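Side-chain contact in glutathione S-transferase (Sphingobium chungbukense, PDB 6M1T), which probably catalyses the transfer of glutathione to electrophilic compounds, as beta-class glutathione S-transferases do in bacterial detoxification: residues I69-A74 and L89-L94. Numbering follows the deposited sequence.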
ATOM      1  N   ILE A  69      -6.850   4.190  -7.209  1.00 11.24           N
ATOM      2  CA  ILE A  69      -7.537   5.386  -7.756  1.00 11.98           C
ATOM      3  C   ILE A  69      -6.587   6.100  -8.693  1.00 11.41           C
ATOM      4  O   ILE A  69      -7.010   6.436  -9.779  1.00 11.67           O
ATOM      5  CB  ILE A  69      -8.055   6.293  -6.619  1.00 11.64           C
ATOM      6  CG1 ILE A  69      -9.196   5.573  -5.900  1.00 11.75           C
ATOM      7  CG2 ILE A  69      -8.485   7.651  -7.162  1.00 11.70           C
ATOM      8  CD1 ILE A  69      -9.652   6.195  -4.605  1.00 11.67           C
ATOM      9  N   LEU A  70      -5.364   6.313  -8.247  1.00 11.08           N
ATOM     10  CA  LEU A  70      -4.353   7.087  -8.986  1.00 11.87           C
ATOM     11  C   LEU A  70      -4.018   6.360 -10.288  1.00 13.06           C
ATOM     12  O   LEU A  70      -3.988   7.017 -11.357  1.00 11.71           O
ATOM     13  CB  LEU A  70      -3.138   7.292  -8.089  1.00 11.76           C
ATOM     14  CG  LEU A  70      -3.314   8.364  -6.987  1.00 12.11           C
ATOM     15  CD1 LEU A  70      -2.135   8.304  -6.040  1.00 12.64           C
ATOM     16  CD2 LEU A  70      -3.475   9.752  -7.594  1.00 12.28           C
ATOM     17  N   LEU A  71      -3.808   5.052 -10.230  1.00 14.52           N
ATOM     18  CA  LEU A  71      -3.558   4.267 -11.480  1.00 17.45           C
ATOM     19  C   LEU A  71      -4.754   4.356 -12.431  1.00 15.30           C
ATOM     20  O   LEU A  71      -4.523   4.553 -13.635  1.00 14.89           O
ATOM     21  CB  LEU A  71      -3.274   2.799 -11.160  1.00 19.07           C
ATOM     22  CG  LEU A  71      -1.860   2.257 -11.366  1.00 27.59           C
ATOM     23  CD1 LEU A  71      -0.953   3.106 -12.247  1.00 25.61           C
ATOM     24  CD2 LEU A  71      -1.213   2.015 -10.012  1.00 29.58           C
ATOM     25  N   TYR A  72      -5.982   4.165 -11.928  1.00 14.84           N
ATOM     26  CA  TYR A  72      -7.224   4.285 -12.706  1.00 14.29           C
ATOM     27  C   TYR A  72      -7.193   5.617 -13.464  1.00 13.15           C
ATOM     28  O   TYR A  72      -7.482   5.682 -14.709  1.00 12.74           O
ATOM     29  CB  TYR A  72      -8.477   4.167 -11.827  1.00 14.50           C
ATOM     30  CG  TYR A  72      -9.726   4.307 -12.639  1.00 16.73           C
ATOM     31  CD1 TYR A  72     -10.257   3.225 -13.334  1.00 18.87           C
ATOM     32  CD2 TYR A  72     -10.318   5.546 -12.817  1.00 17.22           C
ATOM     33  CE1 TYR A  72     -11.370   3.372 -14.144  1.00 19.16           C
ATOM     34  CE2 TYR A  72     -11.420   5.711 -13.627  1.00 18.00           C
ATOM     35  CZ  TYR A  72     -11.963   4.617 -14.267  1.00 20.12           C
ATOM     36  OH  TYR A  72     -13.048   4.800 -15.058  1.00 20.12           O
ATOM     37  N   ILE A  73      -7.007   6.708 -12.713  1.00 12.30           N
ATOM     38  CA  ILE A  73      -7.072   8.082 -13.286  1.00 12.63           C
ATOM     39  C   ILE A  73      -5.995   8.218 -14.381  1.00 14.32           C
ATOM     40  O   ILE A  73      -6.349   8.709 -15.456  1.00 16.16           O
ATOM     41  CB  ILE A  73      -6.887   9.159 -12.200  1.00 12.37           C
ATOM     42  CG1 ILE A  73      -8.120   9.191 -11.285  1.00 12.25           C
ATOM     43  CG2 ILE A  73      -6.568  10.513 -12.827  1.00 12.35           C
ATOM     44  CD1 ILE A  73      -7.854   9.794  -9.928  1.00 12.55           C
ATOM     45  N   ALA A  74      -4.750   7.818 -14.105  1.00 15.63           N
ATOM     46  CA  ALA A  74      -3.618   7.890 -15.083  1.00 16.53           C
ATOM     47  C   ALA A  74      -3.979   7.137 -16.363  1.00 17.16           C
ATOM     48  O   ALA A  74      -3.810   7.711 -17.482  1.00 20.74           O
ATOM     49  CB  ALA A  74      -2.341   7.350 -14.494  1.00 15.92           C
ATOM     50  N   LEU A  89       8.750  -2.755 -16.838  1.00 25.49           N
ATOM     51  CA  LEU A  89       9.295  -2.800 -15.465  1.00 24.69           C
ATOM     52  C   LEU A  89       8.878  -1.516 -14.749  1.00 26.55           C
ATOM     53  O   LEU A  89       8.651  -1.558 -13.530  1.00 21.91           O
ATOM     54  CB  LEU A  89      10.817  -2.900 -15.460  1.00 27.63           C
ATOM     55  CG  LEU A  89      11.354  -3.025 -14.037  1.00 29.41           C
ATOM     56  CD1 LEU A  89      10.640  -4.189 -13.313  1.00 29.39           C
ATOM     57  CD2 LEU A  89      12.854  -3.179 -14.023  1.00 34.64           C
ATOM     58  N   GLU A  90       8.841  -0.398 -15.471  1.00 24.41           N
ATOM     59  CA  GLU A  90       8.593   0.935 -14.852  1.00 25.08           C
ATOM     60  C   GLU A  90       7.188   0.922 -14.224  1.00 19.21           C
ATOM     61  O   GLU A  90       7.010   1.590 -13.201  1.00 19.55           O
ATOM     62  CB  GLU A  90       8.744   2.079 -15.859  1.00 28.42           C
ATOM     63  CG  GLU A  90      10.170   2.317 -16.316  1.00 34.30           C
ATOM     64  CD  GLU A  90      10.747   1.291 -17.292  1.00 37.53           C
ATOM     65  OE1 GLU A  90       9.972   0.599 -18.001  1.00 32.94           O
ATOM     66  OE2 GLU A  90      11.994   1.159 -17.311  1.00 50.01           O
ATOM     67  N   ARG A  91       6.248   0.163 -14.776  1.00 18.73           N
ATOM     68  CA  ARG A  91       4.865   0.087 -14.246  1.00 21.59           C
ATOM     69  C   ARG A  91       4.896  -0.595 -12.863  1.00 20.46           C
ATOM     70  O   ARG A  91       4.133  -0.169 -11.971  1.00 18.98           O
ATOM     71  CB  ARG A  91       3.973  -0.706 -15.190  1.00 22.53           C
ATOM     72  CG  ARG A  91       2.526  -0.772 -14.745  1.00 24.87           C
ATOM     73  CD  ARG A  91       1.587  -0.397 -15.847  1.00 25.19           C
ATOM     74  NE  ARG A  91       0.191  -0.587 -15.509  1.00 26.82           N
ATOM     75  CZ  ARG A  91      -0.730   0.380 -15.483  1.00 27.38           C
ATOM     76  NH1 ARG A  91      -0.388   1.632 -15.743  1.00 26.94           N
ATOM     77  NH2 ARG A  91      -1.986   0.073 -15.196  1.00 26.66           N
ATOM     78  N   TYR A  92       5.734  -1.609 -12.678  1.00 19.05           N
ATOM     79  CA  TYR A  92       5.827  -2.299 -11.352  1.00 19.72           C
ATOM     80  C   TYR A  92       6.575  -1.386 -10.394  1.00 19.10           C
ATOM     81  O   TYR A  92       6.204  -1.379  -9.206  1.00 17.41           O
ATOM     82  CB  TYR A  92       6.445  -3.687 -11.460  1.00 18.60           C
ATOM     83  CG  TYR A  92       5.635  -4.551 -12.368  1.00 19.60           C
ATOM     84  CD1 TYR A  92       4.538  -5.234 -11.889  1.00 17.71           C
ATOM     85  CD2 TYR A  92       5.935  -4.622 -13.717  1.00 19.13           C
ATOM     86  CE1 TYR A  92       3.755  -6.006 -12.718  1.00 19.34           C
ATOM     87  CE2 TYR A  92       5.164  -5.388 -14.564  1.00 19.51           C
ATOM     88  CZ  TYR A  92       4.093  -6.087 -14.067  1.00 19.85           C
ATOM     89  OH  TYR A  92       3.347  -6.806 -14.911  1.00 20.12           O
ATOM     90  N   ARG A  93       7.573  -0.630 -10.867  1.00 20.71           N
ATOM     91  CA  ARG A  93       8.342   0.292  -9.995  1.00 20.63           C
ATOM     92  C   ARG A  93       7.402   1.408  -9.523  1.00 20.07           C
ATOM     93  O   ARG A  93       7.548   1.824  -8.371  1.00 16.11           O
ATOM     94  CB  ARG A  93       9.581   0.874 -10.680  1.00 25.04           C
ATOM     95  CG  ARG A  93      10.525  -0.222 -11.158  1.00 30.90           C
ATOM     96  CD  ARG A  93      11.978   0.189 -11.351  1.00 34.87           C
ATOM     97  NE  ARG A  93      12.886   0.132 -10.207  1.00 39.48           N
ATOM     98  CZ  ARG A  93      12.898  -0.777  -9.217  1.00 49.41           C
ATOM     99  NH1 ARG A  93      13.792  -0.676  -8.248  1.00 50.57           N
ATOM    100  NH2 ARG A  93      12.029  -1.769  -9.151  1.00 52.37           N
ATOM    101  N   LEU A  94       6.457   1.833 -10.374  1.00 18.11           N
ATOM    102  CA  LEU A  94       5.413   2.836  -9.996  1.00 17.89           C
ATOM    103  C   LEU A  94       4.519   2.253  -8.891  1.00 16.83           C
ATOM    104  O   LEU A  94       4.306   2.917  -7.876  1.00 13.17           O
ATOM    105  CB  LEU A  94       4.528   3.202 -11.188  1.00 19.43           C
ATOM    106  CG  LEU A  94       3.373   4.136 -10.796  1.00 19.01           C
ATOM    107  CD1 LEU A  94       3.946   5.370 -10.173  1.00 19.68           C
ATOM    108  CD2 LEU A  94       2.457   4.503 -11.947  1.00 21.52           C
TER
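Segments 69-74 and 89-94, on helices 66-75 and 89-108, come closest at Leu71 and Leu94, whose CA atoms lie 9.2 Å apart, so the backbones stay well separated and side chains bridge the gap. Leu71 is the single side chain of 69-74 that reaches across, and it meets two partners. Its CD1 lies 3.7 Å from CD2 of Leu94; the two leucines run past one another in opposite directions, in a purely apolar contact. Leu94 points its CB at 69-74, and a chi1 of 175° carries the branch on, bringing CD2 to Leu71. Ala83, from the linker between the helices, touches both leucines, Ile95 and Leu98 also pack on Leu71, and Val153 and Ala154 of helix 153-162 on Leu94.

The second partner is Arg91, whose CB is directed neither at 69-74 nor away from it, and whose chain then bends at chi2 (130°) to bring the guanidinium to Leu71. CG of Leu71 sits over one face of that flat group, and Leu71 CD1 comes within 3.8 Å of Arg91 NH1. The three guanidinium nitrogens are bonded outside the two segments: NH2 forms a salt bridge with Asp75, NH1 a hydrogen bond with the carbonyl O of Pro84, and NE a salt bridge with Asp86 of the second subunit. So bonded, the buried group is held in orientation, and its charge is probably offset by the two aspartates.

The contact buries just 128 Å². It joins the last helix of the thioredoxin-like domain to the first of the all-helical domain at the dimer interface, where Tyr92 of the second subunit packs on Leu71, within the two-domain fold of cytosolic glutathione transferases.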